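Local coordinates for aspartate aminotransferase (Thermotoga maritima, PDB 1O4S), which catalyses the pyridoxal-phosphate-dependent exchange of an amino group between L-aspartate and 2-oxoglutarate, giving oxaloacetate and L-glutamate, and works as a homodimer, at residues I259-E262 against K263-T266; L121-P124 against G125-V128; N295-M298 against V299-K303; S277-T281 against V282-A286; T370-E373 against R374-A378. One frame throughout, in Å; residues are numbered along the deposited sequence.

Contact 1. Residues I259-E262 against K263-T266; sequences ISSE and KVAT
Ser261 O takes the backbone N-H of Ala265 at 2.9 Å, in a nearly straight bond (167° at the hydrogen) that begins the i to i+4 pattern of helix 262-275. The same serine uses its side chain one step earlier: Ser261 OG accepts from Val264 N at 3.3 Å. The hydroxyl gets there because chi1 is 58°, which tucks OG between the backbone N and the carbonyl carbon and turns it over the first turn of the helix. In that place OG also lies 3.3 Å from Val264 CG2, the methyl beside the valine's own backbone N. Val264 is thus flanked by two serines. Ser260 lies against the other branch of Val264, its CB 3.7 Å from Val264 CG1 and its OG 3.5 Å from Val264 CB. These are packing contacts; the hydroxyl of Ser260 has its polar partner in Ile238 O of the neighbouring strand 238-243. One residue further on, Glu262 O accepts from Thr266 N at 3.0 Å, in a more bent bond (144°). The extended side chain of Glu262 leads away from the helix turn and touches Ser100 and Gln103. Lys263, likewise extended, packs on Val14 of the second subunit. Strand 256-259 ends at Ile259, and the backbone of Ser260 pairs with Gln103. The arrangement is a serine N-cap: just after the strand, Ser261 caps helix 262-275 and gives an acceptor to Val264 N, one of the first-turn N-H groups that precede the i to i+4 pattern.

Contact 2. Residues L121-P124 against G125-V128; sequences LLDP and GDEV
Asp126 OD2 accepts the backbone N-H of Asp123 at 2.9 Å, and Asp126 N returns a bond of the same length to Asp123 O, so two bonds run in opposite directions between these residues. The first reaches OD2 from above the carboxylate plane, 57° out of it. With chi1 at -78°, CG sits beside the backbone N of Asp126 and the carboxylate folds back toward Asp123 N. The second bond closes a type II beta turn from Asp123 to Asp126, with Pro124 and Gly125 at its corners. Gly125 has phi 83°, a backbone shape that suits glycine at this corner. This turn leads from helix 109-121 into strand 127-132 of the large sheet of the aminotransferase fold. The two aspartate side chains lie side by side, pointing the same way, their carboxylates well turned against each other. Asp123 OD2 is 4.1 Å from Asp126 OD2, a like-charged pair whose repulsion is probably eased by the N-H groups that each carboxylate accepts and by Lys176, which touches Asp126. Asp123 OD1 is satisfied by Arg16 N of the second subunit. Leu121 O, at the helix end, accepts from Lys176 NZ, and the backbone of Asp126 pairs with Thr148. Leu122 CD2 meets Val128 CG2 at 3.7 Å, the side chains crossing at about a right angle, and Ile142 of helix 138-144 packs on both.

Contact 3. Residues N295-M298 against V299-K303; sequences NSYM and VQTFK
Tyr297 O accepts twice from Thr301, from the backbone N at 3.0 Å and from OG1 at 2.8 Å, the two donors arriving from opposite faces of the carbonyl plane. This is the N-terminal end of helix 296-315, where i to i+4 backbone bonds are joined by a threonine hydroxyl turned back to the carbonyl four residues before it. Thr301 OG1 stands anti to its carbonyl carbon (chi1 -61°), which brings it to Tyr297 O and also against the tyrosine ring. The hydroxyl lies over one face of that ring, offset toward the rim and 3.4 Å from CE1. On the neighbouring side of the helix Met298 and Phe302 run side by side in the same direction. Met298 CG lies in the plane of the phenyl ring, at its edge. The carbonyl of Met298 accepts from Phe302 N at 3.0 Å. At the helix start, Asn295 holds the N-cap position without a capping bond from its side chain. Its amide is turned aside to Val299 CG2, which is 3.8 Å from ND2, while ND2 donates to Ser247 O. Further out, Phe302 meets Phe327 with ring planes at about 30° and makes a cation-pi contact with Arg305. Phe53 packs on Thr301. The side chain of Met298 is about 7 Å from that of Lys246, the cofactor-attachment lysine, unattached here. At the very start of the helix, Asn295 O receives Val299 N at 3.1 Å, nearly along the C=O axis.

Contact 4. Residues S277-T281 against V282-A286; sequences SCINT and VAQYA
Asn280 holds its amide away from its own backbone N (chi1 -178°), and chi2 of -75° then swings OD1 round to the start of helix 281-290. There OD1 accepts from Ala283 N at 2.9 Å, in the carbonyl plane of the side-chain amide and on a lone pair: an asparagine N-cap. Val282 CB lies close beside the same oxygen, 3.3 Å from OD1. Gln284 reaches back along the chain by a different route. With CG beside its backbone N and the chain extended beyond, NE2 arrives 3.0 Å from Ile279 O and donates to it from above the carbonyl plane, 38° out of it. The aliphatic part of Gln284 is pressed against Ile279, whose CG1 lies 3.5 Å from Gln284 CG as the two side chains cross. Outside the segments Ile80 N donates to Gln284 OE1, and NE2 has a second partner in Thr75 OG1. The backbone pattern starts with Gln284 N to Asn280 O at 3.1 Å and continues with Tyr285 N to Thr281 O. Thr281 CG2 sits at the edge of the Tyr285 ring, in its plane and 3.8 Å from CE1. Asn280 ND2 donates to Trp253 O of the second subunit, and Asn280 packs on Ala283 of that subunit, so the cap belongs to the dimer interface. Within the chain, the loop leads from helix 262-275 into helix 281-290, whose first turn lies against helix 57-68: Phe66 stacks on Tyr285, and Ala63 packs on Val282.

Contact 5. Residues T370-E373 against R374-A378; sequences TSIE and RLTEA
Thr370 leads the chain toward helix 372-386 and lays its hydroxyl against the first turn, OG1 being 3.7 Å from Leu375 CG and 3.8 Å from Arg374 CB. Its carbonyl oxygen also meets Leu375 CD1 at 3.6 Å. Ser371 is the N-cap. Its OG, brought over the helix start by a chi1 of 60°, accepts from Arg374 N at 3.3 Å and is as close to Arg374 CG (3.2 Å). Ser371 O takes Leu375 N at 2.9 Å in an almost straight bond of 172°. Ile372 offers a carbonyl that Thr376 grips twice, with its backbone N and with OG1, the latter 2.7 Å from Ile372 O; the two donors come from opposite faces of the carbonyl plane. The side chain of Ile372 packs on Glu304 and Arg305 of helix 296-315. Glu373 O accepts from Glu377 N, while its own carboxylate extends away. Arg374, bent at chi2 and chi3, carries its guanidinium off to a salt bridge with Asp42, and Glu377 pairs with Arg381. The cap therefore satisfies Arg374 N, a first-turn donor, and the threonine hydroxyl doubles the hold on a carbonyl, whereas Thr370 OG1 is buried against carbons of Leu375 and Arg374 with no polar partner in the model.

Overall arrangement
Along the chain the order is contact 2, contact 1, contact 4, contact 3, contact 5. Contacts 1 and 2 lie at strand ends of the seven-stranded sheet, after strand 256-259 and before strand 127-132; their centres are 18 Å apart and they touch through Val264 and Leu121. Contact 4 follows at the far end of helix 262-275, its centre 20 Å from contact 1. Contacts 1, 2 and 4 all meet the second subunit, whereas 3 and 5 do not. Contacts 3 and 5 begin helices 296-315 and 372-386, with centres 16 Å apart, and lie across the chain's centre from contact 2. Four of the five mark helix starts, while contact 2 turns a helix end into a strand.

Contact 1. Residues I259-E262 against K263-T266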
loop_
_atom_site.group_PDB
_atom_site.type_symbol
_atom_site.label_atom_id
_atom_site.label_comp_id
_atom_site.label_asym_id
_atom_site.label_seq_id
_atom_site.Cartn_x
_atom_site.Cartn_y
_atom_site.Cartn_z
ATOM N N ILE B 259 -2.099 13.748 8.959
ATOM C CA ILE B 259 -3.011 14.504 9.794
ATOM C C ILE B 259 -3.581 15.665 8.966
ATOM O O ILE B 259 -2.839 16.421 8.360
ATOM C CB ILE B 259 -2.284 15.073 11.049
ATOM C CG1 ILE B 259 -1.398 14.007 11.714
ATOM C CG2 ILE B 259 -3.329 15.645 12.041
ATOM C CD1 ILE B 259 -0.799 14.400 13.110
ATOM N N SER B 260 -4.894 15.812 8.967
ATOM C CA SER B 260 -5.554 16.943 8.326
ATOM C C SER B 260 -6.886 17.218 9.040
ATOM O O SER B 260 -7.047 16.840 10.170
ATOM C CB SER B 260 -5.751 16.646 6.812
ATOM O OG SER B 260 -6.115 17.806 6.073
ATOM N N SER B 261 -7.810 17.915 8.396
ATOM C CA SER B 261 -9.185 18.029 8.874
ATOM C C SER B 261 -9.830 16.659 8.921
ATOM O O SER B 261 -9.347 15.726 8.270
ATOM C CB SER B 261 -10.007 18.952 7.956
ATOM O OG SER B 261 -10.021 18.495 6.612
ATOM N N GLU B 262 -10.903 16.525 9.709
ATOM C CA GLU B 262 -11.630 15.263 9.802
ATOM C C GLU B 262 -12.213 14.901 8.441
ATOM O O GLU B 262 -12.270 13.722 8.099
ATOM C CB GLU B 262 -12.691 15.281 10.914
ATOM C CG GLU B 262 -12.029 15.221 12.301
ATOM C CD GLU B 262 -12.976 15.354 13.503
ATOM O OE1 GLU B 262 -12.471 15.700 14.618
ATOM O OE2 GLU B 262 -14.217 15.126 13.332
ATOM N N LYS B 263 -12.590 15.915 7.661
ATOM C CA LYS B 263 -13.102 15.722 6.311
ATOM C C LYS B 263 -12.058 15.050 5.408
ATOM O O LYS B 263 -12.352 14.035 4.783
ATOM C CB LYS B 263 -13.546 17.070 5.722
ATOM C CG LYS B 263 -14.014 17.025 4.267
ATOM C CD LYS B 263 -14.699 18.327 3.812
ATOM C CE LYS B 263 -14.802 18.379 2.267
ATOM N NZ LYS B 263 -15.427 19.663 1.782
ATOM N N VAL B 264 -10.844 15.599 5.369
ATOM C CA VAL B 264 -9.784 15.061 4.530
ATOM C C VAL B 264 -9.293 13.695 5.019
ATOM O O VAL B 264 -9.028 12.817 4.214
ATOM C CB VAL B 264 -8.621 16.015 4.436
ATOM C CG1 VAL B 264 -7.438 15.383 3.725
ATOM C CG2 VAL B 264 -9.065 17.272 3.719
ATOM N N ALA B 265 -9.191 13.538 6.332
ATOM C CA ALA B 265 -8.832 12.282 6.954
ATOM C C ALA B 265 -9.822 11.176 6.601
ATOM O O ALA B 265 -9.440 10.052 6.382
ATOM C CB ALA B 265 -8.736 12.436 8.455
ATOM N N THR B 266 -11.084 11.520 6.527
ATOM C CA THR B 266 -12.115 10.569 6.186
ATOM C C THR B 266 -11.974 10.111 4.726
ATOM O O THR B 266 -12.099 8.934 4.420
ATOM C CB THR B 266 -13.461 11.223 6.433
ATOM O OG1 THR B 266 -13.754 11.115 7.820
ATOM C CG2 THR B 266 -14.627 10.443 5.763
#

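Contact 2. Residues L121-P124 against G125-V128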
loop_
_atom_site.group_PDB
_atom_site.type_symbol
_atom_site.label_atom_id
_atom_site.label_comp_id
_atom_site.label_asym_id
_atom_site.label_seq_id
_atom_site.Cartn_x
_atom_site.Cartn_y
_atom_site.Cartn_z
ATOM N N LEU B 121 -7.492 14.436 -2.878
ATOM C CA LEU B 121 -7.681 15.846 -3.129
ATOM C C LEU B 121 -7.683 16.230 -4.596
ATOM O O LEU B 121 -8.156 17.312 -4.929
ATOM C CB LEU B 121 -6.572 16.660 -2.447
ATOM C CG LEU B 121 -6.461 16.561 -0.942
ATOM C CD1 LEU B 121 -5.353 17.483 -0.481
ATOM C CD2 LEU B 121 -7.792 16.885 -0.285
ATOM N N LEU B 122 -7.107 15.411 -5.459
ATOM C CA LEU B 122 -6.941 15.782 -6.856
ATOM C C LEU B 122 -8.016 15.163 -7.743
ATOM O O LEU B 122 -8.189 13.949 -7.775
ATOM C CB LEU B 122 -5.585 15.349 -7.386
ATOM C CG LEU B 122 -4.315 15.886 -6.743
ATOM C CD1 LEU B 122 -3.111 15.492 -7.620
ATOM C CD2 LEU B 122 -4.369 17.422 -6.521
ATOM N N ASP B 123 -8.755 16.020 -8.436
ATOM C CA ASP B 123 -9.528 15.618 -9.611
ATOM C C ASP B 123 -8.613 15.663 -10.838
ATOM O O ASP B 123 -7.609 16.369 -10.859
ATOM C CB ASP B 123 -10.716 16.559 -9.831
ATOM C CG ASP B 123 -11.756 16.437 -8.759
ATOM O OD1 ASP B 123 -12.164 15.285 -8.505
ATOM O OD2 ASP B 123 -12.213 17.427 -8.129
ATOM N N PRO B 124 -8.971 14.916 -11.870
ATOM C CA PRO B 124 -8.198 14.899 -13.115
ATOM C C PRO B 124 -7.906 16.278 -13.682
ATOM O O PRO B 124 -8.804 17.105 -13.805
ATOM C CB PRO B 124 -9.096 14.108 -14.065
ATOM C CG PRO B 124 -9.840 13.172 -13.154
ATOM C CD PRO B 124 -10.132 14.006 -11.939
ATOM N N GLY B 125 -6.645 16.505 -14.015
ATOM C CA GLY B 125 -6.168 17.800 -14.465
ATOM C C GLY B 125 -5.805 18.834 -13.385
ATOM O O GLY B 125 -5.189 19.853 -13.723
ATOM N N ASP B 126 -6.205 18.617 -12.126
ATOM C CA ASP B 126 -5.843 19.525 -11.040
ATOM C C ASP B 126 -4.337 19.632 -10.965
ATOM O O ASP B 126 -3.627 18.660 -11.212
ATOM C CB ASP B 126 -6.372 19.054 -9.687
ATOM C CG ASP B 126 -7.854 19.340 -9.472
ATOM O OD1 ASP B 126 -8.481 20.038 -10.289
ATOM O OD2 ASP B 126 -8.469 18.939 -8.466
ATOM N N GLU B 127 -3.850 20.812 -10.610
ATOM C CA GLU B 127 -2.420 21.103 -10.568
ATOM C C GLU B 127 -1.845 21.149 -9.135
ATOM O O GLU B 127 -2.466 21.665 -8.195
ATOM C CB GLU B 127 -2.147 22.429 -11.285
ATOM C CG GLU B 127 -0.813 23.084 -10.936
ATOM C CD GLU B 127 -0.616 24.399 -11.668
ATOM O OE1 GLU B 127 -0.629 25.482 -11.014
ATOM O OE2 GLU B 127 -0.470 24.335 -12.905
ATOM N N VAL B 128 -0.649 20.592 -8.989
ATOM C CA VAL B 128 0.119 20.705 -7.762
ATOM C C VAL B 128 1.410 21.425 -8.103
ATOM O O VAL B 128 2.118 21.013 -9.023
ATOM C CB VAL B 128 0.463 19.324 -7.131
ATOM C CG1 VAL B 128 1.209 19.502 -5.825
ATOM C CG2 VAL B 128 -0.802 18.485 -6.897
#

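Contact 3. Residues N295-M298 against V299-K303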
loop_
_atom_site.group_PDB
_atom_site.type_symbol
_atom_site.label_atom_id
_atom_site.label_comp_id
_atom_site.label_asym_id
_atom_site.label_seq_id
_atom_site.Cartn_x
_atom_site.Cartn_y
_atom_site.Cartn_z
ATOM N N ASN B 295 15.375 9.449 20.077
ATOM C CA ASN B 295 16.331 9.271 19.000
ATOM C C ASN B 295 17.506 10.268 19.035
ATOM O O ASN B 295 18.179 10.447 18.034
ATOM C CB ASN B 295 15.574 9.359 17.664
ATOM C CG ASN B 295 15.176 10.797 17.280
ATOM O OD1 ASN B 295 15.184 11.729 18.119
ATOM N ND2 ASN B 295 14.786 10.979 16.006
ATOM N N SER B 296 17.729 10.914 20.180
ATOM C CA SER B 296 18.754 11.942 20.359
ATOM C C SER B 296 20.147 11.452 19.931
ATOM O O SER B 296 20.889 12.194 19.283
ATOM C CB SER B 296 18.770 12.491 21.828
ATOM O OG SER B 296 19.452 11.564 22.644
ATOM N N TYR B 297 20.498 10.209 20.279
ATOM C CA TYR B 297 21.830 9.701 19.929
ATOM C C TYR B 297 22.039 9.681 18.407
ATOM O O TYR B 297 23.101 10.040 17.904
ATOM C CB TYR B 297 22.121 8.280 20.503
ATOM C CG TYR B 297 23.579 7.891 20.252
ATOM C CD1 TYR B 297 23.945 7.057 19.178
ATOM C CD2 TYR B 297 24.614 8.426 21.047
ATOM C CE1 TYR B 297 25.326 6.746 18.930
ATOM C CE2 TYR B 297 25.966 8.120 20.799
ATOM C CZ TYR B 297 26.300 7.270 19.740
ATOM O OH TYR B 297 27.628 6.970 19.518
ATOM N N MET B 298 21.023 9.241 17.691
ATOM C CA MET B 298 21.092 9.175 16.250
ATOM C C MET B 298 21.208 10.558 15.646
ATOM O O MET B 298 21.999 10.779 14.747
ATOM C CB MET B 298 19.861 8.480 15.720
ATOM C CG MET B 298 19.896 8.283 14.238
ATOM S SD MET B 298 18.399 7.556 13.569
ATOM C CE MET B 298 17.687 6.435 15.079
ATOM N N VAL B 299 20.391 11.489 16.123
ATOM C CA VAL B 299 20.374 12.839 15.563
ATOM C C VAL B 299 21.747 13.492 15.797
ATOM O O VAL B 299 22.276 14.185 14.912
ATOM C CB VAL B 299 19.249 13.699 16.205
ATOM C CG1 VAL B 299 19.417 15.179 15.828
ATOM C CG2 VAL B 299 17.852 13.188 15.805
ATOM N N GLN B 300 22.348 13.255 16.962
ATOM C CA GLN B 300 23.645 13.881 17.269
ATOM C C GLN B 300 24.749 13.261 16.434
ATOM O O GLN B 300 25.686 13.953 16.016
ATOM C CB GLN B 300 24.001 13.774 18.757
ATOM C CG GLN B 300 25.419 14.282 19.147
ATOM C CD GLN B 300 25.669 15.817 18.922
ATOM O OE1 GLN B 300 26.838 16.248 18.833
ATOM N NE2 GLN B 300 24.587 16.621 18.844
ATOM N N THR B 301 24.652 11.952 16.222
ATOM C CA THR B 301 25.561 11.267 15.321
ATOM C C THR B 301 25.491 11.869 13.896
ATOM O O THR B 301 26.515 12.116 13.281
ATOM C CB THR B 301 25.231 9.770 15.260
ATOM O OG1 THR B 301 25.382 9.161 16.561
ATOM C CG2 THR B 301 26.209 9.092 14.323
ATOM N N PHE B 302 24.281 12.101 13.383
ATOM C CA PHE B 302 24.105 12.724 12.079
ATOM C C PHE B 302 24.580 14.186 12.045
ATOM O O PHE B 302 25.158 14.625 11.053
ATOM C CB PHE B 302 22.650 12.630 11.599
ATOM C CG PHE B 302 22.342 11.363 10.847
ATOM C CD1 PHE B 302 22.709 11.222 9.527
ATOM C CD2 PHE B 302 21.710 10.306 11.464
ATOM C CE1 PHE B 302 22.432 10.048 8.832
ATOM C CE2 PHE B 302 21.413 9.145 10.765
ATOM C CZ PHE B 302 21.784 9.021 9.447
ATOM N N LYS B 303 24.360 14.918 13.130
ATOM C CA LYS B 303 24.831 16.315 13.232
ATOM C C LYS B 303 26.346 16.387 13.076
ATOM O O LYS B 303 26.851 17.221 12.357
ATOM C CB LYS B 303 24.419 16.937 14.572
ATOM C CG LYS B 303 24.752 18.429 14.757
ATOM C CD LYS B 303 24.037 18.979 15.999
ATOM C CE LYS B 303 24.262 20.469 16.157
ATOM N NZ LYS B 303 23.887 21.022 17.507
#

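Contact 4. Residues S277-T281 against V282-A286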
loop_
_atom_site.group_PDB
_atom_site.type_symbol
_atom_site.label_atom_id
_atom_site.label_comp_id
_atom_site.label_asym_id
_atom_site.label_seq_id
_atom_site.Cartn_x
_atom_site.Cartn_y
_atom_site.Cartn_z
ATOM N N SER B 277 -5.908 -1.617 2.573
ATOM C CA SER B 277 -6.495 -1.739 3.889
ATOM C C SER B 277 -5.496 -1.288 4.973
ATOM O O SER B 277 -4.530 -0.542 4.696
ATOM C CB SER B 277 -6.954 -3.163 4.144
ATOM O OG SER B 277 -8.009 -3.097 5.064
ATOM N N CYS B 278 -5.724 -1.736 6.194
ATOM C CA CYS B 278 -4.852 -1.481 7.315
ATOM C C CYS B 278 -3.408 -1.907 7.029
ATOM O O CYS B 278 -3.136 -2.802 6.240
ATOM C CB CYS B 278 -5.368 -2.226 8.558
ATOM S SG CYS B 278 -5.574 -4.016 8.351
ATOM N N ILE B 279 -2.477 -1.261 7.695
ATOM C CA ILE B 279 -1.061 -1.646 7.599
ATOM C C ILE B 279 -0.776 -2.799 8.549
ATOM O O ILE B 279 -1.519 -3.091 9.468
ATOM C CB ILE B 279 -0.091 -0.451 7.812
ATOM C CG1 ILE B 279 0.100 -0.085 9.288
ATOM C CG2 ILE B 279 -0.556 0.775 7.028
ATOM C CD1 ILE B 279 1.304 0.853 9.567
ATOM N N ASN B 280 0.342 -3.444 8.292
ATOM C CA ASN B 280 0.826 -4.530 9.090
ATOM C C ASN B 280 0.643 -4.284 10.594
ATOM O O ASN B 280 1.120 -3.270 11.142
ATOM C CB ASN B 280 2.304 -4.732 8.742
ATOM C CG ASN B 280 2.929 -5.888 9.484
ATOM O OD1 ASN B 280 3.222 -5.800 10.679
ATOM N ND2 ASN B 280 3.215 -6.955 8.757
ATOM N N THR B 281 -0.023 -5.213 11.265
ATOM C CA THR B 281 -0.372 -5.000 12.674
ATOM C C THR B 281 0.842 -4.962 13.578
ATOM O O THR B 281 0.869 -4.189 14.548
ATOM C CB THR B 281 -1.343 -6.084 13.164
ATOM O OG1 THR B 281 -2.390 -6.238 12.198
ATOM C CG2 THR B 281 -2.016 -5.680 14.469
ATOM N N VAL B 282 1.817 -5.830 13.309
ATOM C CA VAL B 282 3.062 -5.778 14.066
ATOM C C VAL B 282 3.663 -4.374 14.006
ATOM O O VAL B 282 4.060 -3.819 15.031
ATOM C CB VAL B 282 4.099 -6.858 13.631
ATOM C CG1 VAL B 282 5.252 -6.906 14.624
ATOM C CG2 VAL B 282 3.446 -8.226 13.515
ATOM N N ALA B 283 3.742 -3.819 12.797
ATOM C CA ALA B 283 4.261 -2.485 12.570
ATOM C C ALA B 283 3.499 -1.427 13.404
ATOM O O ALA B 283 4.075 -0.498 13.936
ATOM C CB ALA B 283 4.197 -2.132 11.061
ATOM N N GLN B 284 2.195 -1.568 13.499
ATOM C CA GLN B 284 1.403 -0.635 14.278
ATOM C C GLN B 284 1.831 -0.668 15.712
ATOM O O GLN B 284 2.032 0.396 16.293
ATOM C CB GLN B 284 -0.071 -0.887 14.130
ATOM C CG GLN B 284 -0.544 -0.690 12.725
ATOM C CD GLN B 284 -2.051 -0.653 12.591
ATOM O OE1 GLN B 284 -2.693 0.187 13.180
ATOM N NE2 GLN B 284 -2.596 -1.524 11.776
ATOM N N TYR B 285 1.999 -1.850 16.283
ATOM C CA TYR B 285 2.470 -1.931 17.657
ATOM C C TYR B 285 3.896 -1.466 17.833
ATOM O O TYR B 285 4.222 -0.821 18.849
ATOM C CB TYR B 285 2.215 -3.313 18.271
ATOM C CG TYR B 285 0.728 -3.446 18.576
ATOM C CD1 TYR B 285 -0.124 -4.121 17.719
ATOM C CD2 TYR B 285 0.173 -2.828 19.693
ATOM C CE1 TYR B 285 -1.471 -4.217 17.968
ATOM C CE2 TYR B 285 -1.181 -2.922 19.951
ATOM C CZ TYR B 285 -1.988 -3.631 19.073
ATOM O OH TYR B 285 -3.312 -3.740 19.302
ATOM N N ALA B 286 4.732 -1.725 16.837
ATOM C CA ALA B 286 6.101 -1.224 16.863
ATOM C C ALA B 286 6.103 0.340 16.910
ATOM O O ALA B 286 6.807 0.938 17.699
ATOM C CB ALA B 286 6.862 -1.738 15.666
#

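Contact 5. Residues T370-E373 against R374-A378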
loop_
_atom_site.group_PDB
_atom_site.type_symbol
_atom_site.label_atom_id
_atom_site.label_comp_id
_atom_site.label_asym_id
_atom_site.label_seq_id
_atom_site.Cartn_x
_atom_site.Cartn_y
_atom_site.Cartn_z
ATOM N N THR B 370 26.461 7.104 6.787
ATOM C CA THR B 370 27.558 6.177 7.025
ATOM C C THR B 370 28.562 6.776 8.005
ATOM O O THR B 370 28.505 7.955 8.346
ATOM C CB THR B 370 28.264 5.712 5.709
ATOM O OG1 THR B 370 29.282 6.632 5.323
ATOM C CG2 THR B 370 27.349 5.739 4.500
ATOM N N SER B 371 29.468 5.932 8.477
ATOM C CA SER B 371 30.412 6.334 9.496
ATOM C C SER B 371 31.353 7.452 9.015
ATOM O O SER B 371 31.634 7.579 7.818
ATOM C CB SER B 371 31.216 5.127 9.930
ATOM O OG SER B 371 31.900 4.600 8.825
ATOM N N ILE B 372 31.830 8.256 9.969
ATOM C CA ILE B 372 32.826 9.272 9.681
ATOM C C ILE B 372 34.027 8.644 9.012
ATOM O O ILE B 372 34.612 9.248 8.109
ATOM C CB ILE B 372 33.197 10.082 10.952
ATOM C CG1 ILE B 372 32.076 11.082 11.220
ATOM C CG2 ILE B 372 34.521 10.852 10.764
ATOM C CD1 ILE B 372 32.306 11.969 12.388
ATOM N N GLU B 373 34.336 7.409 9.400
ATOM C CA GLU B 373 35.460 6.666 8.833
ATOM C C GLU B 373 35.315 6.486 7.315
ATOM O O GLU B 373 36.232 6.748 6.546
ATOM C CB GLU B 373 35.585 5.285 9.502
ATOM C CG GLU B 373 36.799 4.488 9.008
ATOM C CD GLU B 373 36.875 3.055 9.549
ATOM O OE1 GLU B 373 35.875 2.582 10.115
ATOM O OE2 GLU B 373 37.948 2.402 9.400
ATOM N N ARG B 374 34.156 6.009 6.914
ATOM C CA ARG B 374 33.876 5.748 5.512
ATOM C C ARG B 374 33.707 7.043 4.731
ATOM O O ARG B 374 34.143 7.126 3.593
ATOM C CB ARG B 374 32.621 4.887 5.369
ATOM C CG ARG B 374 32.785 3.498 5.921
ATOM C CD ARG B 374 33.652 2.602 5.070
ATOM N NE ARG B 374 32.865 1.912 4.037
ATOM C CZ ARG B 374 33.389 1.264 2.987
ATOM N NH1 ARG B 374 34.708 1.234 2.800
ATOM N NH2 ARG B 374 32.576 0.668 2.110
ATOM N N LEU B 375 33.053 8.026 5.355
ATOM C CA LEU B 375 32.928 9.358 4.791
ATOM C C LEU B 375 34.300 9.981 4.530
ATOM O O LEU B 375 34.490 10.662 3.535
ATOM C CB LEU B 375 32.115 10.262 5.708
ATOM C CG LEU B 375 30.602 10.018 5.774
ATOM C CD1 LEU B 375 30.042 10.847 6.894
ATOM C CD2 LEU B 375 29.940 10.388 4.475
ATOM N N THR B 376 35.243 9.744 5.437
ATOM C CA THR B 376 36.576 10.295 5.314
ATOM C C THR B 376 37.268 9.710 4.109
ATOM O O THR B 376 37.925 10.435 3.363
ATOM C CB THR B 376 37.427 10.002 6.562
ATOM O OG1 THR B 376 36.863 10.653 7.699
ATOM C CG2 THR B 376 38.805 10.659 6.430
ATOM N N GLU B 377 37.161 8.400 3.953
ATOM C CA GLU B 377 37.768 7.722 2.823
ATOM C C GLU B 377 37.093 8.169 1.528
ATOM O O GLU B 377 37.780 8.386 0.548
ATOM C CB GLU B 377 37.661 6.193 2.949
ATOM C CG GLU B 377 38.958 5.461 2.616
ATOM C CD GLU B 377 39.053 4.926 1.201
ATOM O OE1 GLU B 377 38.207 4.043 0.913
ATOM O OE2 GLU B 377 39.987 5.337 0.416
ATOM N N ALA B 378 35.764 8.306 1.525
ATOM C CA ALA B 378 35.052 8.709 0.309
ATOM C C ALA B 378 35.435 10.124 -0.080
ATOM O O ALA B 378 35.683 10.389 -1.246
ATOM C CB ALA B 378 33.537 8.597 0.472
#